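Local coordinates for peptidoglycan D,D-transpeptidase MrdA (Pseudomonas aeruginosa, PDB 7KIS), which probably cross-links peptidoglycan strands as a penicillin-binding D,D-transpeptidase of the inner membrane, and binds a diazabicyclooctane inhibitor, at residues R407-M418 with I460-L469; L468-R477 with D491-V499. All coordinates share one frame; numbering follows the deposited sequence.

Interaction 1 of 2, residues R407-M418 with I460-L469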
ATOM      1  N   ARG A 407     -14.785   5.995   0.955  1.00 31.00           N
ATOM      2  CA  ARG A 407     -14.401   6.393   2.303  1.00 43.84           C
ATOM      3  C   ARG A 407     -13.294   5.511   2.863  1.00 38.41           C
ATOM      4  O   ARG A 407     -12.666   5.880   3.861  1.00 35.82           O
ATOM      5  CB  ARG A 407     -15.620   6.371   3.228  1.00 36.21           C
ATOM      6  CG  ARG A 407     -16.796   7.173   2.698  1.00 27.08           C
ATOM      7  CD  ARG A 407     -17.539   7.904   3.804  1.00 40.48           C
ATOM      8  NE  ARG A 407     -17.963   7.011   4.877  1.00 43.62           N
ATOM      9  CZ  ARG A 407     -19.163   6.446   4.946  1.00 45.53           C
ATOM     10  NH1 ARG A 407     -20.061   6.677   3.997  1.00 48.73           N
ATOM     11  NH2 ARG A 407     -19.466   5.649   5.961  1.00 40.77           N
ATOM     12  N   PHE A 408     -13.042   4.358   2.245  1.00 30.03           N
ATOM     13  CA  PHE A 408     -11.929   3.492   2.607  1.00 29.35           C
ATOM     14  C   PHE A 408     -10.643   3.862   1.879  1.00 37.00           C
ATOM     15  O   PHE A 408      -9.602   3.248   2.139  1.00 32.40           O
ATOM     16  CB  PHE A 408     -12.277   2.029   2.318  1.00 31.77           C
ATOM     17  CG  PHE A 408     -12.730   1.261   3.525  1.00 31.43           C
ATOM     18  CD1 PHE A 408     -13.969   1.501   4.093  1.00 33.03           C
ATOM     19  CD2 PHE A 408     -11.914   0.297   4.094  1.00 37.03           C
ATOM     20  CE1 PHE A 408     -14.387   0.794   5.208  1.00 35.09           C
ATOM     21  CE2 PHE A 408     -12.324  -0.413   5.207  1.00 34.96           C
ATOM     22  CZ  PHE A 408     -13.563  -0.164   5.764  1.00 33.34           C
ATOM     23  N   GLY A 409     -10.691   4.834   0.973  1.00 35.58           N
ATOM     24  CA  GLY A 409      -9.513   5.306   0.277  1.00 32.00           C
ATOM     25  C   GLY A 409      -9.342   4.817  -1.144  1.00 34.89           C
ATOM     26  O   GLY A 409      -8.296   5.086  -1.747  1.00 41.91           O
ATOM     27  N   PHE A 410     -10.328   4.121  -1.702  1.00 33.54           N
ATOM     28  CA  PHE A 410     -10.274   3.676  -3.088  1.00 33.08           C
ATOM     29  C   PHE A 410     -10.821   4.760  -4.008  1.00 39.31           C
ATOM     30  O   PHE A 410     -11.872   5.348  -3.731  1.00 44.52           O
ATOM     31  CB  PHE A 410     -11.059   2.375  -3.265  1.00 25.56           C
ATOM     32  CG  PHE A 410     -10.503   1.223  -2.477  1.00 29.63           C
ATOM     33  CD1 PHE A 410      -9.278   0.668  -2.809  1.00 34.69           C
ATOM     34  CD2 PHE A 410     -11.202   0.699  -1.401  1.00 31.88           C
ATOM     35  CE1 PHE A 410      -8.762  -0.392  -2.084  1.00 33.36           C
ATOM     36  CE2 PHE A 410     -10.691  -0.359  -0.672  1.00 30.21           C
ATOM     37  CZ  PHE A 410      -9.468  -0.906  -1.015  1.00 28.35           C
ATOM     38  N   GLY A 411     -10.109   5.018  -5.102  1.00 37.04           N
ATOM     39  CA  GLY A 411     -10.492   6.070  -6.024  1.00 41.17           C
ATOM     40  C   GLY A 411      -9.421   7.123  -6.234  1.00 39.45           C
ATOM     41  O   GLY A 411      -8.953   7.312  -7.360  1.00 47.50           O
ATOM     42  N   GLN A 412      -9.065   7.849  -5.180  1.00 34.90           N
ATOM     43  CA  GLN A 412      -7.939   8.776  -5.180  1.00 41.41           C
ATOM     44  C   GLN A 412      -6.835   8.259  -4.259  1.00 41.42           C
ATOM     45  O   GLN A 412      -6.952   7.197  -3.639  1.00 36.30           O
ATOM     46  CB  GLN A 412      -8.380  10.190  -4.799  1.00 44.97           C
ATOM     47  CG  GLN A 412      -9.170  10.312  -3.521  1.00 51.73           C
ATOM     48  CD  GLN A 412      -9.711  11.715  -3.335  1.00 58.79           C
ATOM     49  OE1 GLN A 412      -9.824  12.478  -4.296  1.00 67.18           O
ATOM     50  NE2 GLN A 412     -10.044  12.065  -2.100  1.00 58.98           N
ATOM     51  N   LYS A 413      -5.749   9.027  -4.174  1.00 43.35           N
ATOM     52  CA  LYS A 413      -4.572   8.608  -3.428  1.00 38.51           C
ATOM     53  C   LYS A 413      -4.800   8.755  -1.929  1.00 32.13           C
ATOM     54  O   LYS A 413      -5.620   9.559  -1.477  1.00 34.57           O
ATOM     55  CB  LYS A 413      -3.366   9.457  -3.833  1.00 36.77           C
ATOM     56  CG  LYS A 413      -3.564  10.933  -3.508  1.00 38.07           C
ATOM     57  CD  LYS A 413      -3.140  11.862  -4.632  1.00 42.89           C
ATOM     58  CE  LYS A 413      -1.633  12.011  -4.701  1.00 48.28           C
ATOM     59  NZ  LYS A 413      -1.243  13.057  -5.689  1.00 40.86           N
ATOM     60  N   VAL A 414      -4.068   7.956  -1.158  1.00 34.63           N
ATOM     61  CA  VAL A 414      -4.280   7.843   0.276  1.00 34.93           C
ATOM     62  C   VAL A 414      -3.148   8.487   1.068  1.00 40.54           C
ATOM     63  O   VAL A 414      -3.394   9.154   2.074  1.00 37.32           O
ATOM     64  CB  VAL A 414      -4.475   6.370   0.696  1.00 28.07           C
ATOM     65  CG1 VAL A 414      -5.873   5.903   0.345  1.00 25.49           C
ATOM     66  CG2 VAL A 414      -3.434   5.485   0.036  1.00 34.57           C
ATOM     67  N   ALA A 415      -1.905   8.294   0.634  1.00 40.34           N
ATOM     68  CA  ALA A 415      -0.753   8.654   1.444  1.00 29.82           C
ATOM     69  C   ALA A 415      -0.593  10.170   1.528  1.00 35.93           C
ATOM     70  O   ALA A 415      -1.154  10.932   0.734  1.00 39.14           O
ATOM     71  CB  ALA A 415       0.518   8.026   0.878  1.00 32.30           C
ATOM     72  N   LEU A 416       0.197  10.602   2.510  1.00 35.71           N
ATOM     73  CA  LEU A 416       0.465  12.019   2.721  1.00 33.52           C
ATOM     74  C   LEU A 416       1.608  12.532   1.854  1.00 36.83           C
ATOM     75  O   LEU A 416       1.501  13.621   1.279  1.00 34.47           O
ATOM     76  CB  LEU A 416       0.773  12.283   4.198  1.00 35.23           C
ATOM     77  CG  LEU A 416       1.185  13.712   4.561  1.00 33.94           C
ATOM     78  CD1 LEU A 416       0.104  14.707   4.159  1.00 43.06           C
ATOM     79  CD2 LEU A 416       1.490  13.823   6.044  1.00 28.58           C
ATOM     80  N   ASP A 417       2.699  11.772   1.737  1.00 35.46           N
ATOM     81  CA  ASP A 417       3.922  12.258   1.103  1.00 29.00           C
ATOM     82  C   ASP A 417       4.531  11.198   0.182  1.00 33.80           C
ATOM     83  O   ASP A 417       5.663  10.756   0.353  1.00 40.81           O
ATOM     84  CB  ASP A 417       4.931  12.690   2.166  1.00 31.13           C
ATOM     85  CG  ASP A 417       5.056  11.683   3.295  1.00 30.04           C
ATOM     86  OD1 ASP A 417       4.706  10.505   3.086  1.00 23.32           O
ATOM     87  OD2 ASP A 417       5.505  12.072   4.394  1.00 36.09           O
ATOM     88  N   MET A 418       3.767  10.776  -0.822  1.00 44.23           N
ATOM     89  CA  MET A 418       4.242   9.821  -1.816  1.00 43.45           C
ATOM     90  C   MET A 418       4.104  10.437  -3.202  1.00 35.88           C
ATOM     91  O   MET A 418       2.989  10.736  -3.644  1.00 40.48           O
ATOM     92  CB  MET A 418       3.471   8.505  -1.722  1.00 30.76           C
ATOM     93  CG  MET A 418       3.872   7.661  -0.523  1.00 30.58           C
ATOM     94  SD  MET A 418       3.107   6.030  -0.497  1.00 64.73           S
ATOM     95  CE  MET A 418       3.663   5.419   1.091  1.00 43.93           C
ATOM     96  N   ILE A 460      -0.746   0.463  -1.968  1.00 36.53           N
ATOM     97  CA  ILE A 460      -0.822   1.301  -0.777  1.00 35.57           C
ATOM     98  C   ILE A 460      -2.277   1.560  -0.401  1.00 35.03           C
ATOM     99  O   ILE A 460      -2.624   1.600   0.784  1.00 39.27           O
ATOM    100  CB  ILE A 460      -0.041   2.612  -0.998  1.00 34.12           C
ATOM    101  CG1 ILE A 460      -0.281   3.593   0.153  1.00 28.67           C
ATOM    102  CG2 ILE A 460      -0.408   3.242  -2.334  1.00 38.16           C
ATOM    103  CD1 ILE A 460       0.293   3.133   1.474  1.00 35.06           C
ATOM    104  N   GLN A 461      -3.148   1.733  -1.400  1.00 28.50           N
ATOM    105  CA  GLN A 461      -4.581   1.811  -1.130  1.00 26.02           C
ATOM    106  C   GLN A 461      -5.074   0.552  -0.429  1.00 29.74           C
ATOM    107  O   GLN A 461      -5.961   0.616   0.431  1.00 33.17           O
ATOM    108  CB  GLN A 461      -5.348   2.033  -2.433  1.00 28.27           C
ATOM    109  CG  GLN A 461      -5.550   3.491  -2.799  1.00 28.59           C
ATOM    110  CD  GLN A 461      -6.059   3.662  -4.215  1.00 34.06           C
ATOM    111  OE1 GLN A 461      -6.081   2.711  -4.995  1.00 35.35           O
ATOM    112  NE2 GLN A 461      -6.472   4.878  -4.555  1.00 38.23           N
ATOM    113  N   LEU A 462      -4.508  -0.604  -0.784  1.00 36.27           N
ATOM    114  CA  LEU A 462      -4.858  -1.848  -0.107  1.00 25.63           C
ATOM    115  C   LEU A 462      -4.343  -1.857   1.326  1.00 22.32           C
ATOM    116  O   LEU A 462      -5.076  -2.208   2.257  1.00 33.90           O
ATOM    117  CB  LEU A 462      -4.296  -3.043  -0.879  1.00 29.28           C
ATOM    118  CG  LEU A 462      -5.118  -3.636  -2.024  1.00 33.41           C
ATOM    119  CD1 LEU A 462      -4.798  -2.944  -3.335  1.00 34.25           C
ATOM    120  CD2 LEU A 462      -4.856  -5.126  -2.134  1.00 22.11           C
ATOM    121  N   ALA A 463      -3.076  -1.480   1.519  1.00 26.15           N
ATOM    122  CA  ALA A 463      -2.488  -1.498   2.856  1.00 27.06           C
ATOM    123  C   ALA A 463      -3.177  -0.508   3.783  1.00 24.46           C
ATOM    124  O   ALA A 463      -3.328  -0.773   4.982  1.00 33.61           O
ATOM    125  CB  ALA A 463      -0.992  -1.202   2.775  1.00 32.70           C
ATOM    126  N   GLN A 464      -3.601   0.640   3.252  1.00 23.07           N
ATOM    127  CA  GLN A 464      -4.328   1.602   4.074  1.00 26.46           C
ATOM    128  C   GLN A 464      -5.695   1.060   4.472  1.00 26.39           C
ATOM    129  O   GLN A 464      -6.163   1.298   5.591  1.00 27.17           O
ATOM    130  CB  GLN A 464      -4.463   2.933   3.333  1.00 25.94           C
ATOM    131  CG  GLN A 464      -5.310   3.974   4.054  1.00 28.57           C
ATOM    132  CD  GLN A 464      -4.930   4.143   5.516  1.00 41.68           C
ATOM    133  OE1 GLN A 464      -3.753   4.100   5.879  1.00 37.05           O
ATOM    134  NE2 GLN A 464      -5.933   4.338   6.365  1.00 34.68           N
ATOM    135  N   MET A 465      -6.348   0.327   3.568  1.00 27.60           N
ATOM    136  CA  MET A 465      -7.592  -0.347   3.926  1.00 25.92           C
ATOM    137  C   MET A 465      -7.354  -1.379   5.020  1.00 26.87           C
ATOM    138  O   MET A 465      -8.182  -1.541   5.924  1.00 30.28           O
ATOM    139  CB  MET A 465      -8.204  -1.003   2.689  1.00 23.91           C
ATOM    140  CG  MET A 465      -9.226  -2.082   3.001  1.00 38.56           C
ATOM    141  SD  MET A 465      -9.398  -3.289   1.676  1.00 42.88           S
ATOM    142  CE  MET A 465     -10.144  -4.650   2.569  1.00 31.74           C
ATOM    143  N   THR A 466      -6.219  -2.078   4.962  1.00 24.60           N
ATOM    144  CA  THR A 466      -5.893  -3.052   5.997  1.00 24.49           C
ATOM    145  C   THR A 466      -5.648  -2.370   7.336  1.00 31.36           C
ATOM    146  O   THR A 466      -6.107  -2.852   8.379  1.00 38.26           O
ATOM    147  CB  THR A 466      -4.670  -3.867   5.582  1.00 31.94           C
ATOM    148  OG1 THR A 466      -4.751  -4.176   4.185  1.00 22.90           O
ATOM    149  CG2 THR A 466      -4.601  -5.155   6.381  1.00 32.72           C
ATOM    150  N   ALA A 467      -4.916  -1.253   7.331  1.00 29.29           N
ATOM    151  CA  ALA A 467      -4.738  -0.481   8.555  1.00 27.87           C
ATOM    152  C   ALA A 467      -6.057   0.093   9.050  1.00 26.35           C
ATOM    153  O   ALA A 467      -6.258   0.234  10.262  1.00 27.94           O
ATOM    154  CB  ALA A 467      -3.725   0.642   8.328  1.00 28.06           C
ATOM    155  N   LEU A 468      -6.965   0.427   8.129  1.00 32.73           N
ATOM    156  CA  LEU A 468      -8.264   0.964   8.520  1.00 27.49           C
ATOM    157  C   LEU A 468      -9.095  -0.073   9.263  1.00 31.55           C
ATOM    158  O   LEU A 468      -9.738   0.245  10.271  1.00 34.87           O
ATOM    159  CB  LEU A 468      -9.008   1.457   7.281  1.00 29.55           C
ATOM    160  CG  LEU A 468      -9.771   2.777   7.378  1.00 41.64           C
ATOM    161  CD1 LEU A 468      -9.030   3.778   8.249  1.00 37.30           C
ATOM    162  CD2 LEU A 468      -9.989   3.331   5.983  1.00 44.23           C
ATOM    163  N   LEU A 469      -9.097  -1.318   8.784  1.00 26.73           N
ATOM    164  CA  LEU A 469      -9.798  -2.379   9.497  1.00 26.75           C
ATOM    165  C   LEU A 469      -9.158  -2.656  10.850  1.00 34.32           C
ATOM    166  O   LEU A 469      -9.848  -3.055  11.794  1.00 34.16           O
ATOM    167  CB  LEU A 469      -9.824  -3.650   8.648  1.00 28.23           C
ATOM    168  CG  LEU A 469     -10.663  -3.566   7.372  1.00 30.71           C
ATOM    169  CD1 LEU A 469     -10.303  -4.687   6.407  1.00 27.48           C
ATOM    170  CD2 LEU A 469     -12.143  -3.595   7.708  1.00 23.27           C
TER
HETATM  171  O   HOH W   1      -7.446   2.670   0.685  1.00 32.90           O
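Phe408 and Phe410 turn ring edges to Met465, on helix 459-470 of the penicillin-binding transpeptidase domain, and Gly409 between them completes a Schellman motif that ends helix 398-407. The two rings meet the methionine differently. Phe410 presents its edge to the sulfur in a Met-aromatic contact, with Met465 SD 88° off the ring normal and 3.6 Å from Phe410 CZ. Phe408 receives the methylene instead, Met465 CG lying near the plane of its ring at 3.8 Å from Phe408 CD2, while Leu468 CD2 covers one face and Leu469 CD2 lies at the edge. With CG anti to the backbone N (chi1 161°) and the chain extended, Met465 reaches both rings. A water bridges Phe408 O and Gln461 O and sits over one face of the Phe410 ring. Further along, Val414 CG2 slides past Ile460 CG1 (3.7 Å), and the ends of Met418 and Ile460 meet tip to tip. Gln461 OE1 accepts from Thr458 N just before the helix, while NE2 fastens the loop, bonding to Asp423 O and donating to Gln412 O, which lies in the amide plane although the nitrogen stands 54° out of the carbonyl plane.

Interaction 2 of 2, residues L468-R477 with D491-V499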
ATOM      1  N   LEU A 468      -6.965   0.427   8.129  1.00 32.73           N
ATOM      2  CA  LEU A 468      -8.264   0.964   8.520  1.00 27.49           C
ATOM      3  C   LEU A 468      -9.095  -0.073   9.263  1.00 31.55           C
ATOM      4  O   LEU A 468      -9.738   0.245  10.271  1.00 34.87           O
ATOM      5  CB  LEU A 468      -9.008   1.457   7.281  1.00 29.55           C
ATOM      6  CG  LEU A 468      -9.771   2.777   7.378  1.00 41.64           C
ATOM      7  CD1 LEU A 468      -9.030   3.778   8.249  1.00 37.30           C
ATOM      8  CD2 LEU A 468      -9.989   3.331   5.983  1.00 44.23           C
ATOM      9  N   LEU A 469      -9.097  -1.318   8.784  1.00 26.73           N
ATOM     10  CA  LEU A 469      -9.798  -2.379   9.497  1.00 26.75           C
ATOM     11  C   LEU A 469      -9.158  -2.656  10.850  1.00 34.32           C
ATOM     12  O   LEU A 469      -9.848  -3.055  11.794  1.00 34.16           O
ATOM     13  CB  LEU A 469      -9.824  -3.650   8.648  1.00 28.23           C
ATOM     14  CG  LEU A 469     -10.663  -3.566   7.372  1.00 30.71           C
ATOM     15  CD1 LEU A 469     -10.303  -4.687   6.407  1.00 27.48           C
ATOM     16  CD2 LEU A 469     -12.143  -3.595   7.708  1.00 23.27           C
ATOM     17  N   ALA A 470      -7.842  -2.459  10.957  1.00 31.17           N
ATOM     18  CA  ALA A 470      -7.167  -2.610  12.240  1.00 31.31           C
ATOM     19  C   ALA A 470      -7.452  -1.439  13.174  1.00 32.04           C
ATOM     20  O   ALA A 470      -7.506  -1.622  14.394  1.00 35.23           O
ATOM     21  CB  ALA A 470      -5.663  -2.758  12.019  1.00 26.47           C
ATOM     22  N   ASN A 471      -7.644  -0.242  12.624  1.00 31.31           N
ATOM     23  CA  ASN A 471      -7.798   0.978  13.408  1.00 29.51           C
ATOM     24  C   ASN A 471      -9.239   1.266  13.810  1.00 32.63           C
ATOM     25  O   ASN A 471      -9.496   2.317  14.407  1.00 43.44           O
ATOM     26  CB  ASN A 471      -7.239   2.173  12.633  1.00 32.29           C
ATOM     27  CG  ASN A 471      -6.357   3.058  13.488  1.00 39.36           C
ATOM     28  OD1 ASN A 471      -5.996   2.695  14.607  1.00 41.47           O
ATOM     29  ND2 ASN A 471      -6.006   4.226  12.965  1.00 40.71           N
ATOM     30  N   LYS A 472     -10.176   0.373  13.489  1.00 32.51           N
ATOM     31  CA  LYS A 472     -11.599   0.559  13.787  1.00 34.93           C
ATOM     32  C   LYS A 472     -12.162   1.826  13.148  1.00 41.02           C
ATOM     33  O   LYS A 472     -13.072   2.456  13.693  1.00 44.80           O
ATOM     34  CB  LYS A 472     -11.854   0.577  15.298  1.00 37.45           C
ATOM     35  CG  LYS A 472     -11.304  -0.623  16.048  1.00 42.16           C
ATOM     36  CD  LYS A 472     -11.904  -1.916  15.534  1.00 31.38           C
ATOM     37  CE  LYS A 472     -11.516  -3.085  16.421  1.00 49.76           C
ATOM     38  NZ  LYS A 472     -11.902  -2.853  17.842  1.00 41.71           N
ATOM     39  N   GLY A 473     -11.630   2.212  11.991  1.00 34.48           N
ATOM     40  CA  GLY A 473     -12.191   3.294  11.214  1.00 31.75           C
ATOM     41  C   GLY A 473     -11.579   4.661  11.426  1.00 40.32           C
ATOM     42  O   GLY A 473     -12.025   5.622  10.785  1.00 43.93           O
ATOM     43  N   HIS A 474     -10.578   4.792  12.293  1.00 39.61           N
ATOM     44  CA  HIS A 474      -9.921   6.078  12.483  1.00 44.90           C
ATOM     45  C   HIS A 474      -8.993   6.334  11.304  1.00 40.30           C
ATOM     46  O   HIS A 474      -8.065   5.556  11.057  1.00 45.91           O
ATOM     47  CB  HIS A 474      -9.147   6.127  13.798  1.00 41.81           C
ATOM     48  CG  HIS A 474      -8.612   7.488  14.122  1.00 52.10           C
ATOM     49  ND1 HIS A 474      -8.997   8.619  13.435  1.00 61.74           N
ATOM     50  CD2 HIS A 474      -7.721   7.902  15.056  1.00 52.67           C
ATOM     51  CE1 HIS A 474      -8.368   9.670  13.930  1.00 62.46           C
ATOM     52  NE2 HIS A 474      -7.588   9.263  14.914  1.00 60.34           N
ATOM     53  N   TRP A 475      -9.238   7.423  10.582  1.00 39.17           N
ATOM     54  CA  TRP A 475      -8.550   7.697   9.328  1.00 39.91           C
ATOM     55  C   TRP A 475      -7.286   8.494   9.623  1.00 33.71           C
ATOM     56  O   TRP A 475      -7.356   9.651  10.048  1.00 40.58           O
ATOM     57  CB  TRP A 475      -9.463   8.456   8.370  1.00 38.60           C
ATOM     58  CG  TRP A 475      -9.814   7.687   7.137  1.00 41.01           C
ATOM     59  CD1 TRP A 475     -11.023   7.133   6.833  1.00 43.71           C
ATOM     60  CD2 TRP A 475      -8.948   7.390   6.035  1.00 34.48           C
ATOM     61  NE1 TRP A 475     -10.965   6.509   5.612  1.00 44.17           N
ATOM     62  CE2 TRP A 475      -9.702   6.652   5.100  1.00 35.30           C
ATOM     63  CE3 TRP A 475      -7.610   7.676   5.747  1.00 34.18           C
ATOM     64  CZ2 TRP A 475      -9.162   6.194   3.901  1.00 34.86           C
ATOM     65  CZ3 TRP A 475      -7.076   7.220   4.555  1.00 39.66           C
ATOM     66  CH2 TRP A 475      -7.850   6.488   3.647  1.00 40.75           C
ATOM     67  N   ILE A 476      -6.133   7.872   9.393  1.00 33.38           N
ATOM     68  CA  ILE A 476      -4.843   8.549   9.421  1.00 32.47           C
ATOM     69  C   ILE A 476      -4.087   8.135   8.169  1.00 33.26           C
ATOM     70  O   ILE A 476      -3.859   6.940   7.944  1.00 31.23           O
ATOM     71  CB  ILE A 476      -4.030   8.201  10.679  1.00 37.30           C
ATOM     72  CG1 ILE A 476      -4.848   8.467  11.945  1.00 41.14           C
ATOM     73  CG2 ILE A 476      -2.726   8.986  10.704  1.00 35.63           C
ATOM     74  CD1 ILE A 476      -4.348   7.721  13.161  1.00 44.78           C
ATOM     75  N   ARG A 477      -3.698   9.117   7.363  1.00 34.20           N
ATOM     76  CA  ARG A 477      -3.086   8.825   6.078  1.00 33.32           C
ATOM     77  C   ARG A 477      -1.692   8.234   6.274  1.00 32.78           C
ATOM     78  O   ARG A 477      -0.964   8.649   7.182  1.00 41.57           O
ATOM     79  CB  ARG A 477      -3.007  10.090   5.226  1.00 33.63           C
ATOM     80  CG  ARG A 477      -4.365  10.702   4.926  1.00 40.03           C
ATOM     81  CD  ARG A 477      -4.294  11.693   3.778  1.00 35.51           C
ATOM     82  NE  ARG A 477      -5.611  11.927   3.192  1.00 44.28           N
ATOM     83  CZ  ARG A 477      -5.826  12.662   2.107  1.00 47.78           C
ATOM     84  NH1 ARG A 477      -4.810  13.244   1.483  1.00 51.67           N
ATOM     85  NH2 ARG A 477      -7.060  12.819   1.646  1.00 48.13           N
ATOM     86  N   ASP A 491      -1.147  16.667   8.276  1.00 49.43           N
ATOM     87  CA  ASP A 491      -1.964  16.429   7.095  1.00 49.68           C
ATOM     88  C   ASP A 491      -2.834  17.642   6.794  1.00 56.75           C
ATOM     89  O   ASP A 491      -3.734  17.954   7.586  1.00 46.83           O
ATOM     90  CB  ASP A 491      -2.827  15.187   7.306  1.00 46.04           C
ATOM     91  CG  ASP A 491      -3.582  14.775   6.058  1.00 44.70           C
ATOM     92  OD1 ASP A 491      -3.305  15.331   4.974  1.00 51.00           O
ATOM     93  OD2 ASP A 491      -4.451  13.886   6.162  1.00 48.22           O
ATOM     94  N   PRO A 492      -2.610  18.354   5.685  1.00 56.82           N
ATOM     95  CA  PRO A 492      -3.441  19.533   5.401  1.00 48.64           C
ATOM     96  C   PRO A 492      -4.873  19.177   5.045  1.00 54.75           C
ATOM     97  O   PRO A 492      -5.786  19.952   5.358  1.00 54.20           O
ATOM     98  CB  PRO A 492      -2.717  20.207   4.225  1.00 50.36           C
ATOM     99  CG  PRO A 492      -1.371  19.534   4.135  1.00 52.95           C
ATOM    100  CD  PRO A 492      -1.569  18.154   4.666  1.00 52.84           C
ATOM    101  N   ASP A 493      -5.100  18.032   4.400  1.00 51.50           N
ATOM    102  CA  ASP A 493      -6.440  17.582   4.022  1.00 49.86           C
ATOM    103  C   ASP A 493      -6.675  16.193   4.601  1.00 48.09           C
ATOM    104  O   ASP A 493      -6.360  15.178   3.960  1.00 45.69           O
ATOM    105  CB  ASP A 493      -6.605  17.580   2.504  1.00 58.05           C
ATOM    106  CG  ASP A 493      -7.992  17.151   2.070  1.00 72.24           C
ATOM    107  OD1 ASP A 493      -8.100  16.178   1.294  1.00 78.78           O
ATOM    108  OD2 ASP A 493      -8.975  17.787   2.505  1.00 67.48           O
ATOM    109  N   PRO A 494      -7.222  16.099   5.811  1.00 55.80           N
ATOM    110  CA  PRO A 494      -7.509  14.786   6.397  1.00 48.75           C
ATOM    111  C   PRO A 494      -8.694  14.116   5.718  1.00 45.97           C
ATOM    112  O   PRO A 494      -9.389  14.695   4.880  1.00 38.55           O
ATOM    113  CB  PRO A 494      -7.813  15.100   7.868  1.00 35.31           C
ATOM    114  CG  PRO A 494      -7.340  16.513   8.083  1.00 46.22           C
ATOM    115  CD  PRO A 494      -7.478  17.193   6.760  1.00 50.08           C
ATOM    116  N   MET A 495      -8.917  12.860   6.101  1.00 46.17           N
ATOM    117  CA  MET A 495     -10.075  12.096   5.674  1.00 42.78           C
ATOM    118  C   MET A 495     -10.998  11.844   6.859  1.00 32.75           C
ATOM    119  O   MET A 495     -10.520  11.567   7.965  1.00 41.39           O
ATOM    120  CB  MET A 495      -9.667  10.754   5.055  1.00 38.87           C
ATOM    121  CG  MET A 495      -9.177  10.855   3.619  1.00 40.38           C
ATOM    122  SD  MET A 495      -9.881   9.585   2.552  1.00 58.16           S
ATOM    123  CE  MET A 495     -11.530  10.231   2.291  1.00 36.77           C
ATOM    124  N   PRO A 496     -12.313  11.940   6.671  1.00 29.64           N
ATOM    125  CA  PRO A 496     -13.231  11.697   7.790  1.00 35.66           C
ATOM    126  C   PRO A 496     -13.181  10.243   8.228  1.00 30.94           C
ATOM    127  O   PRO A 496     -13.078   9.330   7.407  1.00 37.85           O
ATOM    128  CB  PRO A 496     -14.607  12.061   7.215  1.00 32.64           C
ATOM    129  CG  PRO A 496     -14.319  12.860   5.977  1.00 35.42           C
ATOM    130  CD  PRO A 496     -13.027  12.333   5.446  1.00 28.84           C
ATOM    131  N   ASP A 497     -13.255  10.032   9.541  1.00 29.39           N
ATOM    132  CA  ASP A 497     -13.266   8.676  10.063  1.00 40.89           C
ATOM    133  C   ASP A 497     -14.527   7.950   9.606  1.00 46.45           C
ATOM    134  O   ASP A 497     -15.542   8.562   9.260  1.00 55.65           O
ATOM    135  CB  ASP A 497     -13.185   8.683  11.590  1.00 42.48           C
ATOM    136  CG  ASP A 497     -11.914   9.333  12.106  1.00 54.88           C
ATOM    137  OD1 ASP A 497     -10.885   9.278  11.400  1.00 56.80           O
ATOM    138  OD2 ASP A 497     -11.943   9.898  13.221  1.00 46.64           O
ATOM    139  N   ILE A 498     -14.454   6.624   9.604  1.00 39.14           N
ATOM    140  CA  ILE A 498     -15.572   5.780   9.200  1.00 37.15           C
ATOM    141  C   ILE A 498     -16.314   5.386  10.471  1.00 41.96           C
ATOM    142  O   ILE A 498     -15.854   4.538  11.241  1.00 35.51           O
ATOM    143  CB  ILE A 498     -15.100   4.564   8.403  1.00 32.51           C
ATOM    144  CG1 ILE A 498     -14.353   5.030   7.153  1.00 34.91           C
ATOM    145  CG2 ILE A 498     -16.280   3.698   8.009  1.00 32.17           C
ATOM    146  CD1 ILE A 498     -13.472   3.977   6.548  1.00 33.21           C
ATOM    147  N   VAL A 499     -17.466   6.012  10.692  1.00 37.99           N
ATOM    148  CA  VAL A 499     -18.258   5.820  11.899  1.00 37.13           C
ATOM    149  C   VAL A 499     -19.428   4.918  11.527  1.00 30.10           C
ATOM    150  O   VAL A 499     -20.393   5.357  10.895  1.00 33.45           O
ATOM    151  CB  VAL A 499     -18.730   7.151  12.487  1.00 31.23           C
ATOM    152  CG1 VAL A 499     -19.174   6.962  13.928  1.00 30.86           C
ATOM    153  CG2 VAL A 499     -17.625   8.194  12.393  1.00 35.27           C
TER
HETATM  154  O   HOH W   2      -6.265  11.391   7.617  1.00 37.12           O
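Asp497 OD1 accepts two hydrogen bonds from one face of its carboxylate, the backbone N of Trp475 at 2.6 Å and His474 ND1 at 2.9 Å. The carboxylate stands almost perpendicular to the imidazole (88°), yet OD1 lies in the ring plane, at the edge. Beside this pair Ile498 N donates to Gly473 O (2.9 Å), joining the two backbones. Farther along, Arg477 enters a salt-bridge network with Asp491 and Asp493; both carboxylate oxygens lie well out of the guanidinium plane, so the attraction is probably electrostatic, with no N-H aimed at either, and the Asp491 link is long. The carbonyl O of Asp493 sits over one face of the guanidinium. Asp491 OD1 also accepts from Asp493 N, forming an Asx turn. Within 468-477, a type I' beta turn from Asn471 to His474 follows helix 459-470 and leads the chain back alongside 491-499. Packing centres on the Trp475 indole, held between Met495 and Leu468. Met495, bent at chi2 and chi3, lays CB over the five-membered ring and SD over the six-membered ring, 3.8 Å from its centroid; Leu468 CD2 covers the opposite face and also touches Ile498 CD1 at 3.6 Å.

Overall arrangement
Both interactions use helix 459-470 of the transpeptidase domain, and Leu468 takes part in each, but they lie at different depths. Interaction 1 is a buried contact near the centre of the folded chain, mainly apolar, with Gln461 and a water supplying its polar links; Met465 comes within about 10 Å of the predicted acyl-ester Ser327, side chain to side chain. Interaction 2 is partly buried and away from the annotated sites, and depends more on carboxylates, with an arginine salt-bridge network. The two abut directly: Trp475 NE1 probably hydrogen-bonds to Arg407 O, Ile498 packs on Phe408, and Arg477 CD approaches Val414 O. Trp506 of helix 504-518 touches side chains of both.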